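Local atomic coordinates of taurine:2-oxoglutarate aminotransferase (PDB entry 6JIX), a protein that probably transfers the amino group of taurine to 2-oxoglutarate, using pyridoxal 5'-phosphate as cofactor, as a class-III aminotransferase. Residues A[155-160]-A[387-391]; A[174-179]-A[228-234]; A[179-185]-A[381-385]. All coordinates share one frame; numbering follows the deposited sequence.

The three contacts join distant segments of one aminotransferase chain at different depths. Interaction 2 is buried: two loops, leaving strands 171-174 and 213-219 of the seven-stranded sheet, meet through prolines, apolar side chains and bridging waters. Interactions 1 and 3 are only partly buried, and both bring in the region round strand 383-384, from far along the sequence. Flat groups dominate there, an aromatic cluster in interaction 1 and an arginine lying on a tyrosine in interaction 3, the latter with direct hydrogen bonds to backbone carbonyls. Interactions 2 and 3 share Met179 and touch between Pro177 and Asp182; interaction 1 is the one nearest the cofactor.

Interaction 1 (A[155-160]-A[387-391]); sequences GDWRRF and PYHTP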
loop_
_atom_site.group_PDB
_atom_site.type_symbol
_atom_site.label_atom_id
_atom_site.label_comp_id
_atom_site.label_asym_id
_atom_site.label_seq_id
_atom_site.Cartn_x
_atom_site.Cartn_y
_atom_site.Cartn_z
ATOM N N GLY A 155 -14.087 -9.596 -7.681
ATOM C CA GLY A 155 -15.188 -9.938 -8.567
ATOM C C GLY A 155 -15.855 -8.779 -9.285
ATOM O O GLY A 155 -16.220 -8.910 -10.466
ATOM N N ASP A 156 -16.034 -7.641 -8.608
ATOM C CA ASP A 156 -16.870 -6.609 -9.205
ATOM C C ASP A 156 -16.126 -5.917 -10.356
ATOM O O ASP A 156 -14.918 -6.088 -10.563
ATOM C CB ASP A 156 -17.390 -5.620 -8.142
ATOM C CG ASP A 156 -16.302 -4.699 -7.545
ATOM O OD1 ASP A 156 -16.452 -4.320 -6.351
ATOM O OD2 ASP A 156 -15.325 -4.336 -8.253
ATOM N N TRP A 157 -16.888 -5.131 -11.119
ATOM C CA TRP A 157 -16.456 -4.645 -12.422
ATOM C C TRP A 157 -15.246 -3.722 -12.363
ATOM O O TRP A 157 -14.686 -3.410 -13.417
ATOM C CB TRP A 157 -17.629 -3.937 -13.111
ATOM C CG TRP A 157 -18.341 -2.885 -12.263
ATOM C CD1 TRP A 157 -19.526 -3.033 -11.597
ATOM C CD2 TRP A 157 -17.922 -1.529 -12.034
ATOM N NE1 TRP A 157 -19.856 -1.865 -10.953
ATOM C CE2 TRP A 157 -18.894 -0.925 -11.209
ATOM C CE3 TRP A 157 -16.823 -0.770 -12.446
ATOM C CZ2 TRP A 157 -18.798 0.400 -10.786
ATOM C CZ3 TRP A 157 -16.722 0.551 -12.013
ATOM C CH2 TRP A 157 -17.705 1.118 -11.193
ATOM N N ARG A 158 -14.822 -3.281 -11.179
ATOM C CA ARG A 158 -13.596 -2.493 -11.095
ATOM C C ARG A 158 -12.368 -3.283 -11.534
ATOM O O ARG A 158 -11.305 -2.683 -11.752
ATOM C CB ARG A 158 -13.425 -1.958 -9.675
ATOM C CG ARG A 158 -14.461 -0.885 -9.308
ATOM C CD ARG A 158 -14.220 -0.358 -7.923
ATOM N NE ARG A 158 -14.799 -1.243 -6.923
ATOM C CZ ARG A 158 -14.833 -0.971 -5.625
ATOM N NH1 ARG A 158 -14.305 0.158 -5.175
ATOM N NH2 ARG A 158 -15.396 -1.826 -4.781
ATOM N N ARG A 159 -12.489 -4.611 -11.635
ATOM C CA ARG A 159 -11.444 -5.470 -12.181
ATOM C C ARG A 159 -11.248 -5.297 -13.696
ATOM O O ARG A 159 -10.147 -5.555 -14.196
ATOM C CB ARG A 159 -11.785 -6.931 -11.853
ATOM C CG ARG A 159 -11.353 -7.942 -12.908
ATOM C CD ARG A 159 -11.385 -9.342 -12.348
ATOM N NE ARG A 159 -12.749 -9.717 -12.015
ATOM C CZ ARG A 159 -13.617 -10.223 -12.885
ATOM N NH1 ARG A 159 -13.252 -10.425 -14.143
ATOM N NH2 ARG A 159 -14.853 -10.530 -12.500
ATOM N N PHE A 160 -12.277 -4.848 -14.435
ATOM C CA PHE A 160 -12.198 -4.819 -15.894
ATOM C C PHE A 160 -11.054 -3.920 -16.364
ATOM O O PHE A 160 -10.337 -4.253 -17.324
ATOM C CB PHE A 160 -13.536 -4.371 -16.496
ATOM C CG PHE A 160 -14.706 -5.249 -16.128
ATOM C CD1 PHE A 160 -14.519 -6.460 -15.457
ATOM C CD2 PHE A 160 -16.000 -4.866 -16.454
ATOM C CE1 PHE A 160 -15.616 -7.272 -15.097
ATOM C CE2 PHE A 160 -17.100 -5.661 -16.107
ATOM C CZ PHE A 160 -16.912 -6.867 -15.418
ATOM N N PRO A 387 -29.756 -2.397 -11.341
ATOM C CA PRO A 387 -29.227 -3.751 -11.582
ATOM C C PRO A 387 -27.721 -3.701 -11.777
ATOM O O PRO A 387 -27.140 -2.637 -12.005
ATOM C CB PRO A 387 -29.950 -4.226 -12.851
ATOM C CG PRO A 387 -30.561 -2.993 -13.468
ATOM C CD PRO A 387 -30.330 -1.800 -12.560
ATOM N N TYR A 388 -27.089 -4.876 -11.705
ATOM C CA TYR A 388 -25.630 -4.941 -11.664
ATOM C C TYR A 388 -24.998 -4.079 -12.750
ATOM O O TYR A 388 -25.328 -4.198 -13.934
ATOM C CB TYR A 388 -25.132 -6.389 -11.794
ATOM C CG TYR A 388 -23.619 -6.458 -11.616
ATOM C CD1 TYR A 388 -23.037 -6.258 -10.363
ATOM C CD2 TYR A 388 -22.770 -6.650 -12.709
ATOM C CE1 TYR A 388 -21.664 -6.288 -10.196
ATOM C CE2 TYR A 388 -21.393 -6.676 -12.549
ATOM C CZ TYR A 388 -20.844 -6.491 -11.286
ATOM O OH TYR A 388 -19.472 -6.512 -11.112
ATOM N N HIS A 389 -24.085 -3.201 -12.331
ATOM C CA HIS A 389 -23.245 -2.426 -13.249
ATOM C C HIS A 389 -24.059 -1.578 -14.229
ATOM O O HIS A 389 -23.690 -1.422 -15.394
ATOM C CB HIS A 389 -22.278 -3.334 -14.012
ATOM C CG HIS A 389 -21.102 -2.601 -14.577
ATOM N ND1 HIS A 389 -20.250 -3.155 -15.509
ATOM C CD2 HIS A 389 -20.635 -1.351 -14.337
ATOM C CE1 HIS A 389 -19.309 -2.278 -15.820
ATOM N NE2 HIS A 389 -19.524 -1.174 -15.129
ATOM N N THR A 390 -25.172 -1.031 -13.768
ATOM C CA THR A 390 -25.982 -0.182 -14.632
ATOM C C THR A 390 -25.281 1.150 -14.908
ATOM O O THR A 390 -24.656 1.731 -14.010
ATOM C CB THR A 390 -27.359 0.070 -14.013
ATOM O OG1 THR A 390 -28.249 0.518 -15.042
ATOM C CG2 THR A 390 -27.280 1.117 -12.909
ATOM N N PRO A 391 -25.378 1.668 -16.129
ATOM C CA PRO A 391 -25.006 3.065 -16.369
ATOM C C PRO A 391 -26.100 4.010 -15.891
ATOM O O PRO A 391 -27.301 3.712 -15.959
ATOM C CB PRO A 391 -24.844 3.127 -17.894
ATOM C CG PRO A 391 -25.781 2.088 -18.401
ATOM C CD PRO A 391 -25.819 0.990 -17.363
#
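Trp157 and His389 lie flat against each other: the five-membered ring of the indole and the imidazole form an offset stack, centroids 3.7 Å apart and planes at 7°. CD1 of Trp157 sits 3.4 Å from CG of His389, and the same imidazole face also takes CB of Trp157, a CH-pi contact. With chi1 at 50°, CG of Trp157 is wedged between its backbone N and carbonyl carbon, and this rotation lays the indole over the imidazole. Tyr388 comes to the rim of the indole instead, in an offset edge-to-face pair with the edge of Trp157 toward the phenol face, planes at 66°. Its CZ is 3.7 Å from CD1 of Trp157, and its OH reaches the backbone, 2.9 Å from N of Trp157. Phe160 adds a looser contact, its CE2 4.1 Å from CE1 of His389. Were Trp157 an alanine, the imidazole would probably lose its stacking partner, leaving the ring of His389 freer to turn.

Further out, the indole's second face rests on CG of Arg158, while its NE1 bonds Glu413, which also accepts from the backbone N of His389 and so holds both stacked residues. Asp156 fixes the turn beneath: OD2 caps N of Arg158, and OD1 forms a salt bridge with NH2 of Arg158 at 3.1 Å, nearly in the guanidinium plane, besides accepting from Asn225. Gln309 of the second subunit packs on Trp157. The arrangement is an aromatic cluster joining the type I turn 156-159 to the type II turn 387-390, at the margin of the active-site region: the side chain of Asp156 lies about 8 Å from bound pyridoxal phosphate, and that of Trp157 about 6 Å from that of the glutamate-binding Trp23.

Interaction 2 (A[174-179]-A[228-234]); sequences FMNPNM and ILPPEGY
Pro177 and Tyr234 approach from opposite directions, the proline presenting CD to one face of the phenol ring, 4.2 Å from its centroid and 26° off the normal, a CH-pi contact. CG of Tyr234 lies anti to the backbone N (chi1 -177°), which carries the ring out from the start of its helix across Pro177 until OH meets the edge of Phe174, 3.4 Å from CE2. The hydroxyl lies near the plane of the Phe174 ring and also shares a hydrogen bond with a water.

Pro177 crosses Pro231 at a slant, CG against CD at 3.7 Å. Next to it, the sulfur of Met179 touches CB of Pro231. Ile228 meets Asn178 at about a right angle, CG2 pressing on the amide carbon CG at 3.6 Å. No direct hydrogen bond spans the two loops; a second water joins them, donating to O of Pro177 and O of Leu229 and accepting from N of Met179.

Helix 190-208 packs beside Phe174, Met179 and Pro231. This is a buried join between loops that follow two parallel strands, 171-174 and 213-219, of the seven-stranded sheet in the large domain of fold-type I pyridoxal-phosphate enzymes, to which class-III aminotransferases belong.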
loop_
_atom_site.group_PDB
_atom_site.type_symbol
_atom_site.label_atom_id
_atom_site.label_comp_id
_atom_site.label_asym_id
_atom_site.label_seq_id
_atom_site.Cartn_x
_atom_site.Cartn_y
_atom_site.Cartn_z
ATOM N N PHE A 174 -15.825 -17.800 -8.875
ATOM C CA PHE A 174 -17.062 -18.546 -8.705
ATOM C C PHE A 174 -18.158 -17.634 -8.188
ATOM O O PHE A 174 -17.902 -16.677 -7.452
ATOM C CB PHE A 174 -16.909 -19.762 -7.762
ATOM C CG PHE A 174 -16.581 -19.423 -6.332
ATOM C CD1 PHE A 174 -15.336 -18.896 -5.984
ATOM C CD2 PHE A 174 -17.496 -19.692 -5.321
ATOM C CE1 PHE A 174 -15.030 -18.619 -4.653
ATOM C CE2 PHE A 174 -17.210 -19.406 -4.002
ATOM C CZ PHE A 174 -15.974 -18.880 -3.658
ATOM N N MET A 175 -19.382 -17.931 -8.595
ATOM C CA MET A 175 -20.527 -17.129 -8.187
ATOM C C MET A 175 -20.959 -17.509 -6.773
ATOM O O MET A 175 -21.162 -18.691 -6.476
ATOM C CB MET A 175 -21.686 -17.320 -9.164
ATOM C CG MET A 175 -22.902 -16.479 -8.844
ATOM S SD MET A 175 -22.579 -14.698 -8.928
ATOM C CE MET A 175 -21.562 -14.658 -10.403
ATOM N N ASN A 176 -21.038 -16.505 -5.879
ATOM C CA ASN A 176 -21.571 -16.707 -4.539
ATOM C C ASN A 176 -23.013 -16.225 -4.470
ATOM O O ASN A 176 -23.420 -15.355 -5.247
ATOM C CB ASN A 176 -20.739 -15.973 -3.471
ATOM C CG ASN A 176 -20.300 -14.571 -3.900
ATOM O OD1 ASN A 176 -20.277 -14.235 -5.089
ATOM N ND2 ASN A 176 -19.921 -13.752 -2.919
ATOM N N PRO A 177 -23.806 -16.773 -3.550
ATOM C CA PRO A 177 -25.237 -16.440 -3.511
ATOM C C PRO A 177 -25.483 -15.082 -2.880
ATOM O O PRO A 177 -24.901 -14.736 -1.849
ATOM C CB PRO A 177 -25.836 -17.553 -2.643
ATOM C CG PRO A 177 -24.719 -17.908 -1.716
ATOM C CD PRO A 177 -23.444 -17.772 -2.527
ATOM N N ASN A 178 -26.358 -14.315 -3.521
ATOM C CA ASN A 178 -26.975 -13.132 -2.932
ATOM C C ASN A 178 -28.444 -13.500 -2.789
ATOM O O ASN A 178 -29.229 -13.317 -3.720
ATOM C CB ASN A 178 -26.797 -11.879 -3.791
ATOM C CG ASN A 178 -27.443 -10.616 -3.161
ATOM O OD1 ASN A 178 -28.283 -10.699 -2.260
ATOM N ND2 ASN A 178 -27.049 -9.450 -3.660
ATOM N N MET A 179 -28.805 -14.018 -1.612
ATOM C CA MET A 179 -30.089 -14.693 -1.448
ATOM C C MET A 179 -31.250 -13.890 -2.027
ATOM O O MET A 179 -32.018 -14.405 -2.844
ATOM C CB MET A 179 -30.323 -15.009 0.021
ATOM C CG MET A 179 -29.809 -16.373 0.349
ATOM S SD MET A 179 -30.152 -16.817 2.034
ATOM C CE MET A 179 -31.270 -18.193 1.756
ATOM N N ILE A 228 -23.679 -8.732 2.100
ATOM C CA ILE A 228 -24.433 -9.883 1.603
ATOM C C ILE A 228 -24.178 -11.027 2.579
ATOM O O ILE A 228 -23.282 -11.851 2.394
ATOM C CB ILE A 228 -24.060 -10.238 0.165
ATOM C CG1 ILE A 228 -23.961 -8.957 -0.677
ATOM C CG2 ILE A 228 -25.109 -11.165 -0.440
ATOM C CD1 ILE A 228 -23.114 -9.085 -1.922
ATOM N N LEU A 229 -24.984 -11.066 3.637
ATOM C CA LEU A 229 -24.923 -12.146 4.605
ATOM C C LEU A 229 -25.075 -13.489 3.890
ATOM O O LEU A 229 -26.000 -13.650 3.083
ATOM C CB LEU A 229 -26.020 -11.982 5.653
ATOM C CG LEU A 229 -25.990 -10.632 6.371
ATOM C CD1 LEU A 229 -27.236 -10.447 7.223
ATOM C CD2 LEU A 229 -24.696 -10.479 7.209
ATOM N N PRO A 230 -24.184 -14.445 4.137
ATOM C CA PRO A 230 -24.267 -15.748 3.464
ATOM C C PRO A 230 -25.393 -16.589 4.028
ATOM O O PRO A 230 -25.771 -16.426 5.201
ATOM C CB PRO A 230 -22.904 -16.385 3.778
ATOM C CG PRO A 230 -22.522 -15.767 5.085
ATOM C CD PRO A 230 -22.994 -14.340 4.990
ATOM N N PRO A 231 -25.940 -17.522 3.239
ATOM C CA PRO A 231 -26.893 -18.484 3.796
ATOM C C PRO A 231 -26.236 -19.323 4.880
ATOM O O PRO A 231 -25.027 -19.563 4.859
ATOM C CB PRO A 231 -27.287 -19.342 2.583
ATOM C CG PRO A 231 -26.165 -19.131 1.573
ATOM C CD PRO A 231 -25.766 -17.705 1.781
ATOM N N GLU A 232 -27.048 -19.739 5.847
ATOM C CA GLU A 232 -26.587 -20.566 6.951
ATOM C C GLU A 232 -25.797 -21.745 6.426
ATOM O O GLU A 232 -26.203 -22.379 5.458
ATOM C CB GLU A 232 -27.794 -21.073 7.747
ATOM C CG GLU A 232 -27.444 -21.726 9.062
ATOM C CD GLU A 232 -26.824 -20.738 10.041
ATOM O OE1 GLU A 232 -26.126 -21.201 10.978
ATOM O OE2 GLU A 232 -27.034 -19.503 9.873
ATOM N N GLY A 233 -24.650 -22.021 7.044
ATOM C CA GLY A 233 -23.871 -23.203 6.719
ATOM C C GLY A 233 -22.930 -23.097 5.530
ATOM O O GLY A 233 -22.105 -24.004 5.340
ATOM N N TYR A 234 -23.040 -22.040 4.716
ATOM C CA TYR A 234 -22.204 -21.889 3.520
ATOM C C TYR A 234 -20.720 -21.728 3.861
ATOM O O TYR A 234 -19.875 -22.445 3.317
ATOM C CB TYR A 234 -22.697 -20.699 2.708
ATOM C CG TYR A 234 -21.981 -20.452 1.401
ATOM C CD1 TYR A 234 -22.076 -21.355 0.333
ATOM C CD2 TYR A 234 -21.236 -19.294 1.215
ATOM C CE1 TYR A 234 -21.435 -21.103 -0.876
ATOM C CE2 TYR A 234 -20.601 -19.037 0.007
ATOM C CZ TYR A 234 -20.702 -19.937 -1.027
ATOM O OH TYR A 234 -20.058 -19.659 -2.206
HETATM O O HOH W 1 -20.441 -21.116 -4.285
HETATM O O HOH W 2 -26.861 -14.517 0.576
#

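Interaction 3 (A[179-185]-A[381-385]); sequences MYEDGYT and TRELM
Tyr180 and Arg382 face each other where a helical turn, 179-182, passes beside the short, weakly bonded strand 383-384, CA atoms of Glu181 and Arg382 7.6 Å apart. Arg382 reaches across in an extended chain and lays its guanidinium almost parallel to the Tyr180 ring, planes 8° apart. CG of Tyr180 is anti to its backbone N (chi1 -179°), which helps set the ring against Arg382. The cation-pi contact is off-centre, CZ of Arg382 standing 4.4 Å from the ring centroid; CD also lies over that face, 3.8 Å from the centroid and offset toward the rim, a CH-pi contact.

NH1 of Arg382 donates twice to the backbone: to O of Tyr180 at 2.8 Å, in the carbonyl plane on a lone pair, and to O of Tyr184 at 2.9 Å, straighter at 166° but tilted from the carbonyl plane. Both acceptors lie near the guanidinium plane, so stack and bonds fix the group's rotation.

The turn ends in a Schellman motif at Gly183, at whose backbone angles a side chain would be jammed against the preceding carbonyl O. Through its two bonds Arg382 grips the C-terminal end of a helix, whose carbonyls probably welcome the positive charge.

Leu384 adds a van der Waals contact, its CD1 lying 3.6 Å from CD of Glu181. Its CD2 is near the Tyr180 ring edge, and Val376 packs against that tyrosine too.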
loop_
_atom_site.group_PDB
_atom_site.type_symbol
_atom_site.label_atom_id
_atom_site.label_comp_id
_atom_site.label_asym_id
_atom_site.label_seq_id
_atom_site.Cartn_x
_atom_site.Cartn_y
_atom_site.Cartn_z
ATOM N N MET A 179 -28.805 -14.018 -1.612
ATOM C CA MET A 179 -30.089 -14.693 -1.448
ATOM C C MET A 179 -31.250 -13.890 -2.027
ATOM O O MET A 179 -32.018 -14.405 -2.844
ATOM C CB MET A 179 -30.323 -15.009 0.021
ATOM C CG MET A 179 -29.809 -16.373 0.349
ATOM S SD MET A 179 -30.152 -16.817 2.034
ATOM C CE MET A 179 -31.270 -18.193 1.756
ATOM N N TYR A 180 -31.400 -12.624 -1.623
ATOM C CA TYR A 180 -32.532 -11.851 -2.124
ATOM C C TYR A 180 -32.485 -11.709 -3.645
ATOM O O TYR A 180 -33.464 -12.008 -4.336
ATOM C CB TYR A 180 -32.591 -10.483 -1.458
ATOM C CG TYR A 180 -33.769 -9.678 -1.953
ATOM C CD1 TYR A 180 -35.013 -9.744 -1.315
ATOM C CD2 TYR A 180 -33.655 -8.872 -3.087
ATOM C CE1 TYR A 180 -36.098 -9.019 -1.790
ATOM C CE2 TYR A 180 -34.741 -8.138 -3.565
ATOM C CZ TYR A 180 -35.954 -8.217 -2.921
ATOM O OH TYR A 180 -37.018 -7.489 -3.419
ATOM N N GLU A 181 -31.346 -11.265 -4.194
ATOM C CA GLU A 181 -31.278 -11.002 -5.631
ATOM C C GLU A 181 -31.419 -12.272 -6.477
ATOM O O GLU A 181 -31.675 -12.181 -7.686
ATOM C CB GLU A 181 -29.975 -10.278 -5.961
ATOM C CG GLU A 181 -29.917 -8.835 -5.456
ATOM C CD GLU A 181 -28.766 -8.044 -6.047
ATOM O OE1 GLU A 181 -28.222 -8.483 -7.081
ATOM O OE2 GLU A 181 -28.415 -6.985 -5.475
ATOM N N ASP A 182 -31.209 -13.445 -5.892
ATOM C CA ASP A 182 -31.345 -14.699 -6.610
ATOM C C ASP A 182 -32.741 -15.303 -6.475
ATOM O O ASP A 182 -33.016 -16.331 -7.096
ATOM C CB ASP A 182 -30.299 -15.710 -6.117
ATOM C CG ASP A 182 -28.855 -15.271 -6.403
ATOM O OD1 ASP A 182 -28.595 -14.590 -7.429
ATOM O OD2 ASP A 182 -27.972 -15.627 -5.590
ATOM N N GLY A 183 -33.631 -14.692 -5.700
ATOM C CA GLY A 183 -34.994 -15.168 -5.610
ATOM C C GLY A 183 -35.370 -15.941 -4.362
ATOM O O GLY A 183 -36.481 -16.482 -4.312
ATOM N N TYR A 184 -34.494 -16.034 -3.365
ATOM C CA TYR A 184 -34.779 -16.794 -2.149
ATOM C C TYR A 184 -35.023 -15.852 -0.968
ATOM O O TYR A 184 -35.049 -14.624 -1.113
ATOM C CB TYR A 184 -33.646 -17.776 -1.848
ATOM C CG TYR A 184 -33.209 -18.603 -3.036
ATOM C CD1 TYR A 184 -33.900 -19.752 -3.414
ATOM C CD2 TYR A 184 -32.105 -18.235 -3.775
ATOM C CE1 TYR A 184 -33.493 -20.508 -4.507
ATOM C CE2 TYR A 184 -31.692 -18.975 -4.853
ATOM C CZ TYR A 184 -32.384 -20.110 -5.216
ATOM O OH TYR A 184 -31.944 -20.826 -6.298
ATOM N N THR A 185 -35.194 -16.447 0.214
ATOM C CA THR A 185 -35.628 -15.730 1.417
ATOM C C THR A 185 -34.824 -16.200 2.624
ATOM O O THR A 185 -34.944 -17.362 3.028
ATOM C CB THR A 185 -37.128 -15.935 1.651
ATOM O OG1 THR A 185 -37.838 -15.602 0.449
ATOM C CG2 THR A 185 -37.615 -15.053 2.787
ATOM N N THR A 381 -42.001 -7.686 -8.305
ATOM C CA THR A 381 -41.189 -8.367 -9.302
ATOM C C THR A 381 -39.737 -8.525 -8.872
ATOM O O THR A 381 -38.962 -9.161 -9.594
ATOM C CB THR A 381 -41.254 -7.604 -10.639
ATOM O OG1 THR A 381 -40.450 -6.419 -10.588
ATOM C CG2 THR A 381 -42.674 -7.191 -10.940
ATOM N N ARG A 382 -39.354 -7.950 -7.727
ATOM C CA ARG A 382 -37.969 -7.873 -7.249
ATOM C C ARG A 382 -37.075 -7.111 -8.218
ATOM O O ARG A 382 -35.852 -7.274 -8.194
ATOM C CB ARG A 382 -37.366 -9.254 -6.958
ATOM C CG ARG A 382 -37.847 -9.858 -5.659
ATOM C CD ARG A 382 -36.909 -10.877 -5.019
ATOM N NE ARG A 382 -37.679 -11.629 -4.028
ATOM C CZ ARG A 382 -37.197 -12.557 -3.203
ATOM N NH1 ARG A 382 -35.911 -12.894 -3.226
ATOM N NH2 ARG A 382 -38.019 -13.155 -2.342
ATOM N N GLU A 383 -37.652 -6.240 -9.045
ATOM C CA GLU A 383 -36.850 -5.439 -9.960
ATOM C C GLU A 383 -35.970 -4.466 -9.179
ATOM O O GLU A 383 -36.475 -3.628 -8.426
ATOM C CB GLU A 383 -37.747 -4.690 -10.934
ATOM C CG GLU A 383 -36.954 -3.817 -11.870
ATOM C CD GLU A 383 -37.836 -2.888 -12.654
ATOM O OE1 GLU A 383 -37.289 -2.029 -13.385
ATOM O OE2 GLU A 383 -39.080 -3.029 -12.532
ATOM N N LEU A 384 -34.654 -4.591 -9.344
ATOM C CA LEU A 384 -33.719 -3.768 -8.584
ATOM C C LEU A 384 -33.770 -2.319 -9.053
ATOM O O LEU A 384 -34.071 -2.029 -10.212
ATOM C CB LEU A 384 -32.299 -4.313 -8.711
ATOM C CG LEU A 384 -32.170 -5.788 -8.348
ATOM C CD1 LEU A 384 -30.730 -6.230 -8.384
ATOM C CD2 LEU A 384 -32.755 -6.005 -6.977
ATOM N N MET A 385 -33.502 -1.403 -8.124
ATOM C CA MET A 385 -33.460 0.011 -8.468
ATOM C C MET A 385 -32.228 0.343 -9.298
ATOM O O MET A 385 -32.215 1.339 -10.037
ATOM C CB MET A 385 -33.491 0.857 -7.201
ATOM C CG MET A 385 -33.366 2.340 -7.457
ATOM S SD MET A 385 -34.912 3.053 -8.050
ATOM C CE MET A 385 -35.928 3.076 -6.563
#